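Putative cytochrome P450 YjiB (Bacillus subtilis subsp. subtilis, PDB 4RM4) probably acts as a heme-dependent monooxygenase of the cytochrome P450 family, using iron-bound oxygen to oxidise organic substrates. Local coordinates at residues A[56-59]-A[60-64]; A[91-94]-A[95-99]; A[111-114]-A[115-119]; A[199-202]-A[203-207]; A[223-226]-A[227-230]. One frame throughout, in Å; residues are numbered along the deposited sequence.

Overall arrangement
All five contacts are local, made of neighbouring turns of helices or their ends in one P450 chain. Contacts 1, 2 and 3 are partly buried; contacts 4 and 5 lie at the surface. Contacts 1 and 2 flank the heme, with centres about 21 Å apart: the first offers a valine, the second an arginine that grips a propionate. Contact 3, in helix 102-123, pairs neutral and charged groups beside helix 352-369. Contacts 4 and 5 pack through Ile-199, joining the end of helix 177-204 to the start of helix 226-257. Contact 5 also meets contact 2 through the salt bridge Lys-91 to Glu-228. Helix ends thus carry capping and surface charge, while contact 3 is continuous helix.

Contact 1: A[56-59]-A[60-64]; sequences VKKV and VGDKE
Lys-58 and Asp-62 both send CG anti to the backbone N (chi1 173° and -169°), which lays their side chains next to each other, pointing the same way along the surface of the last turn of helix 53-61. Lys-58 then runs nearly straight until a bend at its last torsion (chi4 66°) turns the ammonium group inward. There NZ of Lys-58 meets OD2 of Asp-62 in a salt bridge of 2.8 Å, striking the oxygen almost in line with its C-O bond. The other oxygen, OD1, accepts from the backbone N of Leu-65, so both ends of the carboxylate are used as the chain leaves the helix. The backbone under this pair keeps its helical bonds: Val-60 N reaches Val-56 O at 3.0 Å, Gly-61 N reaches Lys-57 O at 2.9 Å, and the final bond, Asp-62 N to Lys-58 O, is also 2.9 Å. Asp-62 is the first residue to leave helical angles and forms the centre of an inverse gamma turn, closed by a weak bond from Lys-63 N to Gly-61 O. Turned away from solvent, Val-56 and Val-60 lie side by side, with CG1 of Val-56 4.2 Å from CG2 of Val-60. These valines and Val-59 pack on strand 309-312; Val-60 also meets strand 289-293 and the heme, while its carbonyl accepts from Arg-291, whose NH2 also hydrogen-bonds the heme.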
# COMPACT_ATOMS: atom_id res chain seq x y z
N VAL A 56 4.92 -8.34 16.46
CA VAL A 56 4.53 -8.13 15.07
C VAL A 56 5.72 -8.29 14.13
O VAL A 56 5.62 -8.96 13.10
CB VAL A 56 3.90 -6.73 14.85
CG1 VAL A 56 3.81 -6.43 13.34
CG2 VAL A 56 2.53 -6.65 15.49
N LYS A 57 6.85 -7.68 14.46
CA LYS A 57 8.00 -7.71 13.55
C LYS A 57 8.56 -9.13 13.42
O LYS A 57 8.95 -9.56 12.33
CB LYS A 57 9.08 -6.73 14.03
CG LYS A 57 10.11 -6.41 12.96
CD LYS A 57 11.02 -5.28 13.39
CE LYS A 57 11.96 -4.86 12.26
NZ LYS A 57 12.72 -3.65 12.67
N LYS A 58 8.56 -9.87 14.52
CA LYS A 58 9.01 -11.26 14.49
C LYS A 58 8.11 -12.12 13.61
O LYS A 58 8.60 -12.89 12.77
CB LYS A 58 9.08 -11.85 15.89
CG LYS A 58 9.38 -13.36 15.88
CD LYS A 58 9.95 -13.85 17.21
CE LYS A 58 10.28 -15.35 17.15
NZ LYS A 58 11.38 -15.65 16.19
N VAL A 59 6.79 -12.02 13.80
CA VAL A 59 5.85 -12.79 12.99
C VAL A 59 6.07 -12.52 11.50
O VAL A 59 6.22 -13.43 10.70
CB VAL A 59 4.37 -12.49 13.37
CG1 VAL A 59 3.38 -13.11 12.36
CG2 VAL A 59 4.06 -12.98 14.81
N VAL A 60 6.13 -11.24 11.16
CA VAL A 60 6.18 -10.79 9.78
C VAL A 60 7.49 -11.17 9.13
O VAL A 60 7.51 -11.57 7.98
CB VAL A 60 5.94 -9.26 9.72
CG1 VAL A 60 6.30 -8.67 8.35
CG2 VAL A 60 4.48 -8.96 10.11
N GLY A 61 8.58 -11.11 9.89
CA GLY A 61 9.90 -11.35 9.33
C GLY A 61 10.41 -12.78 9.39
O GLY A 61 11.32 -13.16 8.64
N ASP A 62 9.84 -13.59 10.27
CA ASP A 62 10.41 -14.90 10.52
C ASP A 62 9.88 -15.88 9.48
O ASP A 62 8.88 -16.55 9.70
CB ASP A 62 10.09 -15.35 11.94
CG ASP A 62 10.88 -16.59 12.36
OD1 ASP A 62 11.15 -17.44 11.49
OD2 ASP A 62 11.23 -16.70 13.55
N LYS A 63 10.54 -15.94 8.33
CA LYS A 63 10.11 -16.82 7.25
C LYS A 63 10.21 -18.29 7.63
O LYS A 63 9.46 -19.12 7.13
CB LYS A 63 10.88 -16.55 5.95
CG LYS A 63 12.36 -16.89 6.01
CD LYS A 63 13.06 -16.55 4.70
CE LYS A 63 14.54 -16.89 4.76
NZ LYS A 63 15.23 -16.12 5.81
N GLU A 64 11.13 -18.62 8.53
CA GLU A 64 11.31 -20.01 8.94
C GLU A 64 10.12 -20.56 9.73
O GLU A 64 9.79 -21.74 9.63
CB GLU A 64 12.61 -20.17 9.74
CG GLU A 64 13.88 -19.83 8.97
CD GLU A 64 14.12 -18.32 8.86
OE1 GLU A 64 13.39 -17.53 9.52
OE2 GLU A 64 15.05 -17.92 8.13

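Contact 2: A[91-94]-A[95-99]; sequences KIRS and VVNKA. With HEM (protoporphyrin IX containing Fe), chain B.
Arg-93 and Asn-97 meet on the heme side of helix 88-96, where their side chains cross at about a right angle and the guanidinium and amide planes stand 80° apart. The packed side is that of Ile-92 and Val-96, both buried, with CG2 of Ile-92 lying 4.2 Å from CG1 of Val-96. The solvent side is looser. There Ser-94 OG bends back to donate to Lys-91 O at 3.2 Å, from above the carbonyl plane, and the backbone bond Val-95 N to the same oxygen is weak. Lys-91 itself reaches out to Glu-228. Further along, NZ of Lys-98 donates to Val-95 O at 2.6 Å. Arg-93 bends at chi2 (61°) and presents its edge to the heme, NH1 giving O1D of a propionate a hydrogen bond of 2.8 Å; NH1 also donates to Phe-348 O. With His-89, one turn earlier and likewise bonded to the heme, it forms the HxxxR pattern familiar from helix C of bacterial P450s. A cationic group in this position would be expected to offset the propionate's negative charge.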
# COMPACT_ATOMS: atom_id res chain seq x y z
N LYS A 91 13.32 -17.00 -6.08
CA LYS A 91 13.61 -16.95 -7.50
C LYS A 91 12.92 -15.79 -8.21
O LYS A 91 13.55 -15.04 -8.96
CB LYS A 91 13.22 -18.27 -8.17
CG LYS A 91 13.53 -18.31 -9.65
CD LYS A 91 13.15 -19.66 -10.26
CE LYS A 91 11.66 -19.94 -10.09
NZ LYS A 91 10.81 -19.11 -10.99
N ILE A 92 11.61 -15.64 -7.98
CA ILE A 92 10.87 -14.57 -8.62
C ILE A 92 11.26 -13.20 -8.07
O ILE A 92 11.51 -12.27 -8.84
CB ILE A 92 9.35 -14.82 -8.58
CG1 ILE A 92 9.03 -16.15 -9.29
CG2 ILE A 92 8.60 -13.68 -9.24
CD1 ILE A 92 7.62 -16.65 -9.09
N ARG A 93 11.34 -13.06 -6.75
CA ARG A 93 11.68 -11.77 -6.15
C ARG A 93 13.00 -11.25 -6.72
O ARG A 93 13.10 -10.09 -7.08
CB ARG A 93 11.77 -11.86 -4.61
CG ARG A 93 12.15 -10.55 -3.89
CD ARG A 93 11.13 -9.42 -4.14
NE ARG A 93 11.61 -8.13 -3.63
CZ ARG A 93 11.11 -7.50 -2.57
NH1 ARG A 93 10.07 -8.02 -1.92
NH2 ARG A 93 11.62 -6.34 -2.18
N SER A 94 14.00 -12.10 -6.84
CA SER A 94 15.30 -11.61 -7.31
C SER A 94 15.23 -11.09 -8.75
O SER A 94 15.93 -10.15 -9.11
CB SER A 94 16.38 -12.68 -7.18
OG SER A 94 16.31 -13.58 -8.27
N VAL A 95 14.39 -11.70 -9.57
CA VAL A 95 14.20 -11.24 -10.94
C VAL A 95 13.47 -9.89 -10.99
O VAL A 95 13.85 -9.00 -11.76
CB VAL A 95 13.44 -12.28 -11.79
CG1 VAL A 95 13.34 -11.81 -13.22
CG2 VAL A 95 14.15 -13.63 -11.73
N VAL A 96 12.43 -9.70 -10.16
CA VAL A 96 11.62 -8.49 -10.27
C VAL A 96 12.23 -7.27 -9.55
O VAL A 96 11.79 -6.14 -9.78
CB VAL A 96 10.14 -8.72 -9.85
CG1 VAL A 96 9.51 -9.83 -10.68
CG2 VAL A 96 10.02 -9.07 -8.36
N ASN A 97 13.22 -7.49 -8.69
CA ASN A 97 13.93 -6.36 -8.07
C ASN A 97 14.44 -5.39 -9.12
O ASN A 97 14.52 -4.18 -8.87
CB ASN A 97 15.10 -6.83 -7.21
CG ASN A 97 14.64 -7.41 -5.87
OD1 ASN A 97 15.34 -8.20 -5.23
ND2 ASN A 97 13.45 -7.04 -5.47
N LYS A 98 14.82 -5.93 -10.28
CA LYS A 98 15.38 -5.13 -11.36
C LYS A 98 14.43 -4.06 -11.88
O LYS A 98 14.86 -3.12 -12.56
CB LYS A 98 15.78 -6.03 -12.54
CG LYS A 98 16.53 -7.28 -12.15
CD LYS A 98 17.10 -7.95 -13.39
CE LYS A 98 16.06 -8.01 -14.50
NZ LYS A 98 14.94 -8.90 -14.14
N ALA A 99 13.15 -4.21 -11.59
CA ALA A 99 12.14 -3.25 -12.08
C ALA A 99 11.94 -2.04 -11.15
O ALA A 99 11.24 -1.10 -11.53
CB ALA A 99 10.82 -3.96 -12.31
CHA HEM B . 4.45 -6.13 -0.21
CHB HEM B . 2.70 -2.20 1.99
CHC HEM B . 2.74 0.21 -2.25
CHD HEM B . 4.01 -3.86 -4.54
C1A HEM B . 4.01 -5.26 0.77
C2A HEM B . 3.98 -5.52 2.19
C3A HEM B . 3.50 -4.44 2.80
C4A HEM B . 3.22 -3.45 1.79
CMA HEM B . 3.28 -4.25 4.33
CAA HEM B . 4.45 -6.82 2.90
CBA HEM B . 3.38 -7.89 2.81
CGA HEM B . 3.67 -9.05 3.73
O1A HEM B . 2.81 -9.96 3.79
O2A HEM B . 4.75 -9.07 4.39
C1B HEM B . 2.60 -1.22 1.03
C2B HEM B . 2.29 0.18 1.29
C3B HEM B . 2.28 0.83 0.12
C4B HEM B . 2.61 -0.11 -0.92
CMB HEM B . 2.00 0.75 2.70
CAB HEM B . 2.04 2.33 -0.17
CBB HEM B . 2.17 3.24 0.79
C1C HEM B . 3.12 -0.67 -3.23
C2C HEM B . 3.33 -0.36 -4.63
C3C HEM B . 3.68 -1.49 -5.24
C4C HEM B . 3.70 -2.55 -4.27
CMC HEM B . 3.17 1.06 -5.22
CAC HEM B . 4.01 -1.76 -6.73
CBC HEM B . 3.76 -0.90 -7.73
C1D HEM B . 4.22 -4.85 -3.60
C2D HEM B . 4.57 -6.20 -3.93
C3D HEM B . 4.71 -6.92 -2.58
C4D HEM B . 4.43 -5.92 -1.58
CMD HEM B . 4.76 -6.78 -5.34
CAD HEM B . 5.09 -8.41 -2.37
CBD HEM B . 6.61 -8.48 -2.21
CGD HEM B . 7.03 -9.90 -1.88
O1D HEM B . 8.24 -10.20 -2.02
O2D HEM B . 6.13 -10.70 -1.51
NA HEM B . 3.52 -3.99 0.56
NB HEM B . 2.78 -1.35 -0.34
NC HEM B . 3.35 -2.02 -3.04
ND HEM B . 4.16 -4.72 -2.23
FE HEM B . 3.60 -2.99 -1.23
O HOH W 1 1.25 -3.61 -1.17

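Contact 3: A[111-114]-A[115-119]; sequences RIQE and ITDEL
Ile-115, Thr-116, Asp-117 and Glu-118 donate their backbone N-H groups to the carbonyls of Arg-111, Ile-112, Gln-113 and Glu-114, a regular run of i to i+4 bonds of 2.9 to 3.0 Å. On this frame Thr-116 adds a second donor: with OG1 beside its own backbone N (chi1 -63°), the hydroxyl turns back on Ile-112 O at 2.9 Å. Thr-116 N and OG1 approach that oxygen from opposite faces of the carbonyl plane, so it is gripped twice and the buried hydroxyl is satisfied. On the adjoining flank, Gln-113 folds at chi2 (64°) to bring NE2 within 2.9 Å of Asp-117 OD1. That oxygen lies in the amide plane, yet the donor meets the carboxylate from above its own plane, the two planes being 36° apart. NE2 also donates to Ser-365. On the outer flank, the side chains of Arg-111 and Ile-115 cross at about a right angle, NH1 4.0 Å from CG1. The guanidinium is shared by two acids, NE with Glu-114 OE1 at 3.0 Å and NH1 with Glu-146. Helix 102-123, helix D of the P450 fold, is thus wedged between helix 352-369, touched by Ile-112, Gln-113 and Thr-116, and helix 138-147, touched by Ile-115, with Phe-135 of helix 131-136 touching Thr-116.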
# COMPACT_ATOMS: atom_id res chain seq x y z
N ARG A 111 7.98 11.74 -15.30
CA ARG A 111 6.61 11.44 -15.70
C ARG A 111 5.61 11.44 -14.56
O ARG A 111 4.44 11.78 -14.75
CB ARG A 111 6.53 10.13 -16.48
CG ARG A 111 6.03 10.30 -17.91
CD ARG A 111 4.58 10.79 -17.93
NE ARG A 111 4.30 11.58 -19.13
CZ ARG A 111 3.08 11.89 -19.55
NH1 ARG A 111 2.00 11.46 -18.89
NH2 ARG A 111 2.93 12.61 -20.65
N ILE A 112 6.06 11.05 -13.37
CA ILE A 112 5.17 11.07 -12.21
C ILE A 112 4.85 12.51 -11.85
O ILE A 112 3.72 12.84 -11.47
CB ILE A 112 5.79 10.32 -11.01
CG1 ILE A 112 6.08 8.86 -11.42
CG2 ILE A 112 4.87 10.42 -9.80
CD1 ILE A 112 7.00 8.10 -10.48
N GLN A 113 5.85 13.38 -12.00
CA GLN A 113 5.67 14.81 -11.76
C GLN A 113 4.67 15.42 -12.73
O GLN A 113 3.79 16.19 -12.34
CB GLN A 113 7.01 15.56 -11.83
CG GLN A 113 6.92 17.04 -11.44
CD GLN A 113 6.52 17.26 -9.99
OE1 GLN A 113 7.26 16.93 -9.07
NE2 GLN A 113 5.34 17.83 -9.78
N GLU A 114 4.79 15.05 -14.00
CA GLU A 114 3.90 15.58 -15.02
C GLU A 114 2.46 15.14 -14.77
O GLU A 114 1.53 15.94 -14.88
CB GLU A 114 4.39 15.16 -16.41
CG GLU A 114 5.77 15.72 -16.74
CD GLU A 114 6.41 15.08 -17.98
OE1 GLU A 114 5.90 14.05 -18.46
OE2 GLU A 114 7.42 15.62 -18.47
N ILE A 115 2.28 13.88 -14.41
CA ILE A 115 0.96 13.36 -14.08
C ILE A 115 0.35 14.11 -12.90
O ILE A 115 -0.82 14.48 -12.89
CB ILE A 115 1.04 11.87 -13.72
CG1 ILE A 115 1.38 11.03 -14.95
CG2 ILE A 115 -0.27 11.41 -13.13
CD1 ILE A 115 1.86 9.63 -14.61
N THR A 116 1.17 14.31 -11.87
CA THR A 116 0.73 15.02 -10.68
C THR A 116 0.28 16.43 -11.05
O THR A 116 -0.81 16.86 -10.66
CB THR A 116 1.86 15.09 -9.63
OG1 THR A 116 2.21 13.76 -9.22
CG2 THR A 116 1.41 15.89 -8.43
N ASP A 117 1.11 17.14 -11.81
CA ASP A 117 0.77 18.51 -12.17
C ASP A 117 -0.52 18.58 -12.98
O ASP A 117 -1.31 19.51 -12.83
CB ASP A 117 1.92 19.19 -12.92
CG ASP A 117 3.15 19.35 -12.05
OD1 ASP A 117 3.03 19.27 -10.81
OD2 ASP A 117 4.25 19.58 -12.61
N GLU A 118 -0.74 17.58 -13.83
CA GLU A 118 -1.95 17.54 -14.66
C GLU A 118 -3.22 17.32 -13.85
O GLU A 118 -4.26 17.92 -14.13
CB GLU A 118 -1.82 16.48 -15.76
CG GLU A 118 -0.70 16.77 -16.74
CD GLU A 118 -0.78 15.92 -17.99
OE1 GLU A 118 -1.74 15.12 -18.11
OE2 GLU A 118 0.12 16.05 -18.85
N LEU A 119 -3.13 16.47 -12.83
CA LEU A 119 -4.26 16.24 -11.94
C LEU A 119 -4.62 17.53 -11.22
O LEU A 119 -5.78 17.92 -11.17
CB LEU A 119 -3.92 15.16 -10.91
CG LEU A 119 -3.98 13.73 -11.45
CD1 LEU A 119 -3.34 12.76 -10.46
CD2 LEU A 119 -5.41 13.35 -11.76

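Contact 4: A[199-202]-A[203-207]; sequences IEEK and RNKPE
Glu-201 and Lys-205 close the last turn of helix 177-204 twice over, through backbone and through side chains. Lys-205 N donates to Glu-201 O at 2.9 Å, a fairly straight bond (163°). Asn-204 N is less well placed, dividing itself between Glu-201 O at 3.0 Å and Glu-200 O at 3.4 Å, both weak bonds, consistent with a less regular last turn. Arg-203 N, by contrast, has an ordinary partner in Ile-199 O at 3.1 Å. Lys-202 O faces Pro-206, whose ring nitrogen has no hydrogen to give. The side chains of Glu-201 and Lys-205 fold toward each other, Glu-201 bending at chi2 (69°) and Lys-205 at chi3 and chi4, so that NZ reaches the carboxylate in a salt bridge, its hydrogen bond weak. The exact geometry is doubtful, because OE2 stands too close to the lysine chain in the model. Arg-203 stretches out from CG to NE alongside Ile-199, NE lying 3.8 Å from CG2 of the isoleucine. NE of Arg-203 stays 4.3 Å from OE2 of Glu-200; a water between them donates weakly to OE2, but its approach to NE is implausibly short and that link doubtful. Beyond the helix, Glu-207 N is taken by Ser-212. One ion pair, Glu-201 with Lys-205, thus closes among exposed charges that water would be expected to screen, around an end whose firm bonds are those of the backbone.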
# COMPACT_ATOMS: atom_id res chain seq x y z
N ILE A 199 2.79 -7.85 -23.10
CA ILE A 199 4.03 -8.60 -23.03
C ILE A 199 4.57 -8.90 -24.45
O ILE A 199 5.76 -8.71 -24.71
CB ILE A 199 3.88 -9.89 -22.20
CG1 ILE A 199 3.80 -9.54 -20.71
CG2 ILE A 199 5.04 -10.84 -22.45
CD1 ILE A 199 3.34 -10.68 -19.80
N GLU A 200 3.70 -9.37 -25.35
CA GLU A 200 4.13 -9.67 -26.72
C GLU A 200 4.62 -8.41 -27.41
O GLU A 200 5.62 -8.42 -28.15
CB GLU A 200 2.97 -10.26 -27.52
CG GLU A 200 2.93 -11.77 -27.56
CD GLU A 200 4.23 -12.37 -28.07
OE1 GLU A 200 4.97 -11.68 -28.80
OE2 GLU A 200 4.51 -13.54 -27.74
N GLU A 201 3.89 -7.32 -27.20
CA GLU A 201 4.25 -6.04 -27.77
C GLU A 201 5.66 -5.64 -27.35
O GLU A 201 6.46 -5.25 -28.19
CB GLU A 201 3.26 -4.96 -27.32
CG GLU A 201 3.61 -3.56 -27.79
CD GLU A 201 3.45 -3.39 -29.30
OE1 GLU A 201 3.09 -4.38 -29.98
OE2 GLU A 201 3.69 -2.27 -29.79
N LYS A 202 5.94 -5.74 -26.05
CA LYS A 202 7.24 -5.30 -25.52
C LYS A 202 8.39 -6.21 -25.96
O LYS A 202 9.54 -5.78 -26.02
CB LYS A 202 7.20 -5.14 -23.99
CG LYS A 202 6.15 -4.13 -23.51
CD LYS A 202 6.28 -2.79 -24.20
CE LYS A 202 5.15 -1.87 -23.76
NZ LYS A 202 5.15 -0.56 -24.47
N ARG A 203 8.07 -7.45 -26.28
CA ARG A 203 9.06 -8.33 -26.90
C ARG A 203 9.55 -7.79 -28.24
O ARG A 203 10.72 -7.91 -28.56
CB ARG A 203 8.51 -9.75 -27.08
CG ARG A 203 8.33 -10.47 -25.76
CD ARG A 203 7.99 -11.93 -25.98
NE ARG A 203 7.52 -12.58 -24.75
CZ ARG A 203 8.32 -13.07 -23.81
NH1 ARG A 203 9.64 -12.98 -23.94
NH2 ARG A 203 7.80 -13.65 -22.73
N ASN A 204 8.64 -7.20 -29.00
CA ASN A 204 8.97 -6.67 -30.33
C ASN A 204 9.52 -5.25 -30.26
O ASN A 204 10.45 -4.89 -30.98
CB ASN A 204 7.74 -6.73 -31.24
CG ASN A 204 8.01 -6.16 -32.62
OD1 ASN A 204 9.15 -6.07 -33.06
ND2 ASN A 204 6.94 -5.77 -33.31
N LYS A 205 8.92 -4.43 -29.40
CA LYS A 205 9.34 -3.05 -29.26
C LYS A 205 9.43 -2.65 -27.79
O LYS A 205 8.50 -2.05 -27.25
CB LYS A 205 8.36 -2.12 -29.98
CG LYS A 205 8.34 -2.27 -31.49
CD LYS A 205 7.23 -1.43 -32.10
CE LYS A 205 5.90 -1.74 -31.43
NZ LYS A 205 5.60 -3.20 -31.42
N PRO A 206 10.56 -2.97 -27.14
CA PRO A 206 10.76 -2.62 -25.73
C PRO A 206 10.89 -1.12 -25.53
O PRO A 206 11.38 -0.41 -26.42
CB PRO A 206 12.08 -3.31 -25.40
CG PRO A 206 12.75 -3.51 -26.73
CD PRO A 206 11.64 -3.81 -27.66
N GLU A 207 10.41 -0.65 -24.39
CA GLU A 207 10.58 0.73 -23.95
C GLU A 207 11.08 0.67 -22.50
O GLU A 207 11.66 -0.32 -22.10
CB GLU A 207 9.25 1.47 -23.98
CG GLU A 207 8.56 1.45 -25.34
CD GLU A 207 9.36 2.14 -26.43
OE1 GLU A 207 10.39 2.77 -26.11
OE2 GLU A 207 8.96 2.05 -27.61
O HOH W 2 5.15 -13.11 -24.78

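Contact 5: A[223-226]-A[227-230]; sequences KLSG and EELI
Ser-225 and Glu-228 make the N-terminal cap of helix 226-257, the long central helix of the P450 fold, where the loop after helix 210-215 turns into it. Ser-225 holds the N-cap position, and its backbone N gives Glu-228 OE1 a nearly straight bond of 3.1 Å (176°). This is one half of a capping box. The reciprocal half is replaced, since Ser-225 OG donates at 3.0 Å to the same carboxylate oxygen instead of receiving the Glu-228 N-H. The two donors come at OE1 differently: the backbone N nearly in line with the C-O bond, the hydroxyl from above the carboxylate plane. OG reaches it because chi1 of 58° sets it between the backbone N and the carbonyl carbon. Water 3 donates to OE1 as well, at 2.7 Å, so three donors grip this oxygen, while OE2 is engaged by Lys-91. Glu-228 N turns instead to Ser-225 O at 3.0 Å, well above the carbonyl plane; Leu-229 N joins the same oxygen in its plane at 2.8 Å. Gly-226 O receives Ile-230 N at 2.9 Å, the next i to i+4 bond along. Leu-224 crosses the glutamate at about a right angle, its CD2 3.9 Å from OE1, and faces helix 88-96. Leu-229 and Ile-230 turn to helix 177-204, and Leu-229 also to helix 210-215, so the helix starts among three others.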
# COMPACT_ATOMS: atom_id res chain seq x y z
N LYS A 223 14.83 -14.79 -16.18
CA LYS A 223 13.82 -14.87 -17.23
C LYS A 223 12.51 -15.56 -16.90
O LYS A 223 12.34 -16.73 -17.11
CB LYS A 223 14.40 -15.44 -18.49
CG LYS A 223 15.17 -14.39 -19.30
CD LYS A 223 16.32 -14.99 -20.12
CE LYS A 223 15.87 -16.20 -20.95
NZ LYS A 223 16.98 -17.00 -21.54
N LEU A 224 11.58 -14.76 -16.46
CA LEU A 224 10.25 -15.21 -16.06
C LEU A 224 9.43 -15.67 -17.26
O LEU A 224 9.61 -15.20 -18.37
CB LEU A 224 9.50 -14.10 -15.33
CG LEU A 224 10.03 -13.65 -13.96
CD1 LEU A 224 9.11 -12.60 -13.35
CD2 LEU A 224 10.18 -14.85 -13.04
N SER A 225 8.52 -16.60 -17.02
CA SER A 225 7.56 -16.98 -18.04
C SER A 225 6.32 -16.11 -17.88
O SER A 225 6.17 -15.40 -16.88
CB SER A 225 7.18 -18.46 -17.91
OG SER A 225 6.64 -18.73 -16.63
N GLY A 226 5.43 -16.15 -18.87
CA GLY A 226 4.22 -15.36 -18.83
C GLY A 226 3.33 -15.77 -17.68
O GLY A 226 2.63 -14.95 -17.10
N GLU A 227 3.38 -17.06 -17.34
CA GLU A 227 2.59 -17.60 -16.23
C GLU A 227 3.03 -17.02 -14.88
O GLU A 227 2.28 -17.07 -13.91
CB GLU A 227 2.65 -19.13 -16.20
CG GLU A 227 1.85 -19.80 -17.32
CD GLU A 227 1.70 -21.30 -17.12
OE1 GLU A 227 2.34 -21.85 -16.20
OE2 GLU A 227 0.92 -21.93 -17.87
N GLU A 228 4.24 -16.48 -14.83
CA GLU A 228 4.72 -15.81 -13.62
C GLU A 228 4.62 -14.29 -13.79
O GLU A 228 4.31 -13.57 -12.85
CB GLU A 228 6.16 -16.23 -13.31
CG GLU A 228 6.31 -17.71 -12.98
CD GLU A 228 7.74 -18.20 -13.16
OE1 GLU A 228 8.30 -18.01 -14.27
OE2 GLU A 228 8.29 -18.78 -12.21
N LEU A 229 4.86 -13.81 -15.01
CA LEU A 229 4.87 -12.37 -15.24
C LEU A 229 3.49 -11.77 -15.15
O LEU A 229 3.31 -10.71 -14.55
CB LEU A 229 5.53 -12.01 -16.58
CG LEU A 229 5.72 -10.51 -16.88
CD1 LEU A 229 6.48 -9.78 -15.75
CD2 LEU A 229 6.43 -10.30 -18.22
N ILE A 230 2.49 -12.45 -15.72
CA ILE A 230 1.13 -11.93 -15.69
C ILE A 230 0.57 -11.77 -14.28
O ILE A 230 0.07 -10.69 -13.94
CB ILE A 230 0.18 -12.74 -16.59
CG1 ILE A 230 0.55 -12.49 -18.06
CG2 ILE A 230 -1.25 -12.32 -16.33
CD1 ILE A 230 -0.12 -13.44 -19.04
O HOH W 3 10.42 -19.03 -15.59